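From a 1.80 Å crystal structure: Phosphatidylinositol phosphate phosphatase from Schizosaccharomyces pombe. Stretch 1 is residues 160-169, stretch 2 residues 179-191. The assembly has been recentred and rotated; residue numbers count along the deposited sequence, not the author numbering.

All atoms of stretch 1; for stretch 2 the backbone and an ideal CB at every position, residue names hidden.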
# COMPACT_ATOMS: atom_id res chain seq x y z
N LEU A 160 -2.56 10.15 -3.53
CA LEU A 160 -2.29 8.84 -2.98
C LEU A 160 -1.09 8.18 -3.64
O LEU A 160 -0.89 8.32 -4.83
CB LEU A 160 -3.53 7.93 -3.15
CG LEU A 160 -4.82 8.42 -2.46
CD1 LEU A 160 -5.66 9.23 -3.50
CD2 LEU A 160 -5.57 7.18 -1.93
N CYS A 161 -0.27 7.47 -2.85
CA CYS A 161 0.85 6.81 -3.44
C CYS A 161 0.91 5.39 -2.92
O CYS A 161 0.85 5.17 -1.70
CB CYS A 161 2.16 7.54 -3.13
SG CYS A 161 3.66 6.73 -3.77
N PHE A 162 0.99 4.43 -3.86
CA PHE A 162 1.08 3.03 -3.52
C PHE A 162 2.41 2.41 -3.95
O PHE A 162 2.88 2.60 -5.12
CB PHE A 162 -0.10 2.25 -4.17
CG PHE A 162 -1.39 2.67 -3.65
CD1 PHE A 162 -2.10 3.71 -4.27
CD2 PHE A 162 -1.89 2.08 -2.46
CE1 PHE A 162 -3.32 4.15 -3.75
CE2 PHE A 162 -3.09 2.51 -1.93
CZ PHE A 162 -3.81 3.53 -2.56
N ILE A 163 3.01 1.67 -3.02
CA ILE A 163 4.28 1.04 -3.29
C ILE A 163 4.28 -0.40 -2.87
O ILE A 163 3.89 -0.71 -1.74
CB ILE A 163 5.43 1.70 -2.50
CG1 ILE A 163 5.36 3.22 -2.66
CG2 ILE A 163 6.78 1.15 -2.94
CD1 ILE A 163 5.40 3.94 -1.38
N THR A 164 4.64 -1.31 -3.80
CA THR A 164 4.84 -2.70 -3.37
C THR A 164 6.34 -3.02 -3.51
O THR A 164 7.03 -2.44 -4.35
CB THR A 164 3.96 -3.74 -4.16
OG1 THR A 164 4.04 -4.98 -3.47
CG2 THR A 164 4.52 -3.93 -5.61
N SER A 165 6.90 -3.90 -2.68
CA SER A 165 8.32 -4.24 -2.73
C SER A 165 8.59 -5.68 -2.38
O SER A 165 7.71 -6.40 -1.83
CB SER A 165 9.10 -3.43 -1.64
OG SER A 165 8.88 -2.09 -1.94
N HIS A 166 9.82 -6.07 -2.70
CA HIS A 166 10.33 -7.39 -2.32
C HIS A 166 11.69 -7.05 -1.84
O HIS A 166 12.55 -6.62 -2.66
CB HIS A 166 10.39 -8.29 -3.56
CG HIS A 166 10.57 -9.75 -3.26
ND1 HIS A 166 10.84 -10.25 -2.00
CD2 HIS A 166 10.59 -10.80 -4.11
CE1 HIS A 166 11.03 -11.57 -2.09
NE2 HIS A 166 10.87 -11.92 -3.36
N LEU A 167 11.93 -7.17 -0.52
CA LEU A 167 13.23 -6.80 0.03
C LEU A 167 14.18 -7.94 0.28
O LEU A 167 13.84 -9.16 0.10
CB LEU A 167 13.03 -5.95 1.32
CG LEU A 167 12.01 -4.83 1.26
CD1 LEU A 167 12.00 -4.06 2.64
CD2 LEU A 167 12.33 -3.83 0.02
N ALA A 168 15.41 -7.62 0.68
CA ALA A 168 16.45 -8.67 0.80
C ALA A 168 16.05 -9.89 1.61
O ALA A 168 15.51 -9.71 2.72
CB ALA A 168 17.72 -8.11 1.38
N ALA A 169 16.34 -11.09 1.11
CA ALA A 169 15.97 -12.33 1.83
C ALA A 169 17.08 -12.68 2.78
O ALA A 169 18.22 -12.21 2.59
CB ALA A 169 15.77 -13.49 0.83
N UNK A 179 18.48 -1.12 4.88
CA UNK A 179 19.21 -0.39 3.85
C UNK A 179 18.32 -0.33 2.59
O UNK A 179 18.32 0.68 1.85
CB UNK A 179 20.56 -1.05 3.55
N UNK A 180 17.61 -1.42 2.33
CA UNK A 180 16.73 -1.45 1.15
C UNK A 180 15.61 -0.42 1.31
O UNK A 180 15.20 0.25 0.35
CB UNK A 180 16.14 -2.85 0.95
N UNK A 181 15.08 -0.29 2.53
CA UNK A 181 14.08 0.69 2.78
C UNK A 181 14.62 2.07 2.44
O UNK A 181 13.97 2.86 1.72
CB UNK A 181 13.61 0.62 4.23
N UNK A 182 15.81 2.38 2.95
CA UNK A 182 16.34 3.71 2.71
C UNK A 182 16.61 3.98 1.24
O UNK A 182 16.37 5.09 0.77
CB UNK A 182 17.63 3.91 3.51
N UNK A 183 17.10 2.96 0.55
CA UNK A 183 17.44 3.02 -0.88
C UNK A 183 16.21 3.33 -1.70
O UNK A 183 16.21 4.18 -2.61
CB UNK A 183 18.07 1.71 -1.35
N UNK A 184 15.12 2.65 -1.36
CA UNK A 184 13.88 2.88 -2.08
C UNK A 184 13.21 4.18 -1.71
O UNK A 184 12.67 4.89 -2.57
CB UNK A 184 12.91 1.72 -1.83
N UNK A 185 13.19 4.52 -0.43
CA UNK A 185 12.52 5.77 -0.02
C UNK A 185 13.25 6.99 -0.64
O UNK A 185 12.63 7.99 -1.03
CB UNK A 185 12.49 5.88 1.51
N UNK A 186 14.58 6.92 -0.74
CA UNK A 186 15.32 8.03 -1.37
C UNK A 186 15.33 7.89 -2.89
O UNK A 186 15.37 8.88 -3.63
CB UNK A 186 16.76 8.08 -0.84
N UNK A 187 15.29 6.66 -3.39
CA UNK A 187 15.41 6.49 -4.84
C UNK A 187 14.19 6.53 -5.73
O UNK A 187 14.31 6.77 -6.94
CB UNK A 187 16.09 5.14 -5.09
N UNK A 188 13.02 6.26 -5.17
CA UNK A 188 11.82 6.26 -5.99
C UNK A 188 11.45 7.71 -6.32
O UNK A 188 11.29 8.55 -5.42
CB UNK A 188 10.67 5.54 -5.28
N UNK A 189 11.36 8.03 -7.60
CA UNK A 189 11.01 9.39 -7.98
C UNK A 189 10.09 9.31 -9.16
O UNK A 189 10.37 8.58 -10.09
CB UNK A 189 12.25 10.23 -8.30
N UNK A 190 8.97 10.04 -9.10
CA UNK A 190 8.03 10.01 -10.23
C UNK A 190 8.39 11.16 -11.17
O UNK A 190 9.55 11.50 -11.25
CB UNK A 190 6.58 10.12 -9.76
N UNK A 191 7.45 11.75 -11.89
CA UNK A 191 7.83 12.87 -12.79
C UNK A 191 8.34 14.11 -12.04
O UNK A 191 7.87 14.43 -10.92
CB UNK A 191 6.63 13.27 -13.65

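Residues 179-187 continue a helix that begins earlier in the chain, and this is followed by a loop beside the strand of stretch 1. At position 179 the ideal CB finds nothing of stretch 1 within reach, so almost any helix-compatible residue would do; it is His179, whose backbone O accepts hydrogen bonds from the helical turn that follows.

Position 180 faces stretch 1. Its CA-to-CB bond points toward it, and the ideal CB lies 4.0 Å from Leu167 CD2 and 4.8 Å from Ala168 N. That amide follows the end of the strand and offers a donor, so a short side chain with an acceptor, such as Asp or Asn, would suit, and a small apolar one could still pack on Leu167. The residue is Asp180. With chi1 in the m well, its carboxylate reaches the amide, and Ala168 N donates to Asp180 OD2 at 2.9 Å with an N-H...O angle of 146°, the one hydrogen bond between the stretches. Asp180 OD2 also lies 3.3 Å from Ala168 CB; it is the hydrogen bond that ties the loop backbone to the helix.

Position 181 points sideways, its ideal CB 5.2 Å from Leu167 CD1, which leaves the choice wide; Tyr181 sends its ring away from stretch 1. Positions 182 and 183 are out of reach of stretch 1 and tolerate polar residues. They are Arg182 and Thr183, the latter making a hydrogen bond from Thr183 OG1 to His179 O at 2.8 Å.

One turn after 180, position 184 again points toward the strand. Its ideal CB has no stretch 1 atom close by, so a side chain must extend to make contact, and Leu167 CD2 offers an apolar target: Ile, Leu or Met would fit. Ile184 fills the gap, with Ile184 CD1 3.5 Å from Leu167 CD2 and 4.1 Å from Ser165 OG.

Position 185, sideways and out of contact, could be small or large; it is Ala185. At 186 nothing constrains the choice from stretch 1, and Ser186 OG donates a hydrogen bond to Arg182 O at 3.0 Å. Position 187 is different: its ideal CB would lie 2.7 Å from the backbone O of residue 183, Thr183 O, a clash that favours glycine, and Gly187 is found.

Position 188 is the first to leave helical phi/psi, at -73/123, and points toward Ile163. The distance from its ideal CB calls for an apolar chain of some length, Leu, Ile or Met. Leu188 CD2 lies 3.9 Å from Ile163 CG2, with chi angles that lie between wells.

Position 189 is out of reach, free to be polar; Arg189 NH1 donates to Leu188 O at 3.0 Å. Position 190 turns back toward Cys161, though Cys161 CA and the CA of 190 are 10.4 Å apart, so a long or aromatic side chain is needed. Phe190 spans the gap: Cys161 SG sits at the ring edge, 3.6 Å from Phe190 CZ. Position 191, again beyond reach, accepts almost anything and is Arg191.

Stretch 2, residues 179-191: HDYRTIASGLRFR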
# COMPACT_ATOMS: atom_id res chain seq x y z
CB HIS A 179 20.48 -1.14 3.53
CG HIS A 179 21.15 -0.63 2.29
ND1 HIS A 179 21.22 -1.36 1.12
CD2 HIS A 179 21.78 0.54 2.05
CE1 HIS A 179 21.88 -0.66 0.21
NE2 HIS A 179 22.23 0.50 0.75
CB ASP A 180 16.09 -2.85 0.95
CG ASP A 180 17.05 -3.87 0.42
OD1 ASP A 180 18.16 -3.49 0.01
OD2 ASP A 180 16.73 -5.09 0.45
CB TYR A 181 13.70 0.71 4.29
CG TYR A 181 12.95 1.96 4.66
CD1 TYR A 181 11.62 2.11 4.36
CD2 TYR A 181 13.65 3.09 5.15
CE1 TYR A 181 10.97 3.35 4.51
CE2 TYR A 181 13.04 4.31 5.28
CZ TYR A 181 11.69 4.44 4.95
OH TYR A 181 11.10 5.64 4.98
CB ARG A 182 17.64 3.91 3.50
CG ARG A 182 17.42 3.84 5.01
CD ARG A 182 18.75 4.29 5.72
NE ARG A 182 19.35 3.24 6.52
CZ ARG A 182 20.09 2.27 6.03
NH1 ARG A 182 20.30 2.23 4.74
NH2 ARG A 182 20.62 1.36 6.78
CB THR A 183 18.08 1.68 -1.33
OG1 THR A 183 19.33 1.49 -0.65
CG2 THR A 183 18.39 1.65 -2.88
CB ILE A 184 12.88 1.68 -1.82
CG1 ILE A 184 13.46 0.40 -2.39
CG2 ILE A 184 11.47 2.07 -2.35
CD1 ILE A 184 12.77 -0.93 -1.85
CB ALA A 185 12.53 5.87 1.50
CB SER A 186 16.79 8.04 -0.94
OG SER A 186 16.91 7.99 0.48
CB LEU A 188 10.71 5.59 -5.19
CG LEU A 188 9.79 4.41 -5.49
CD1 LEU A 188 10.32 3.39 -6.54
CD2 LEU A 188 9.45 3.80 -4.13
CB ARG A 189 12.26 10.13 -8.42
CG ARG A 189 13.12 10.51 -7.23
CD ARG A 189 12.58 11.82 -6.67
NE ARG A 189 13.48 12.32 -5.63
CZ ARG A 189 13.58 11.76 -4.43
NH1 ARG A 189 12.83 10.72 -4.12
NH2 ARG A 189 14.46 12.22 -3.56
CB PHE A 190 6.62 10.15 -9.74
CG PHE A 190 6.19 9.06 -8.78
CD1 PHE A 190 6.24 9.29 -7.41
CD2 PHE A 190 5.66 7.87 -9.23
CE1 PHE A 190 5.74 8.34 -6.48
CE2 PHE A 190 5.17 6.91 -8.32
CZ PHE A 190 5.22 7.18 -6.93
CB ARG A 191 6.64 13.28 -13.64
CG ARG A 191 6.10 12.06 -14.40
CD ARG A 191 5.02 12.42 -15.44
NE ARG A 191 5.51 13.26 -16.54
CZ ARG A 191 4.72 13.98 -17.34
NH1 ARG A 191 3.40 13.97 -17.17
NH2 ARG A 191 5.23 14.70 -18.34
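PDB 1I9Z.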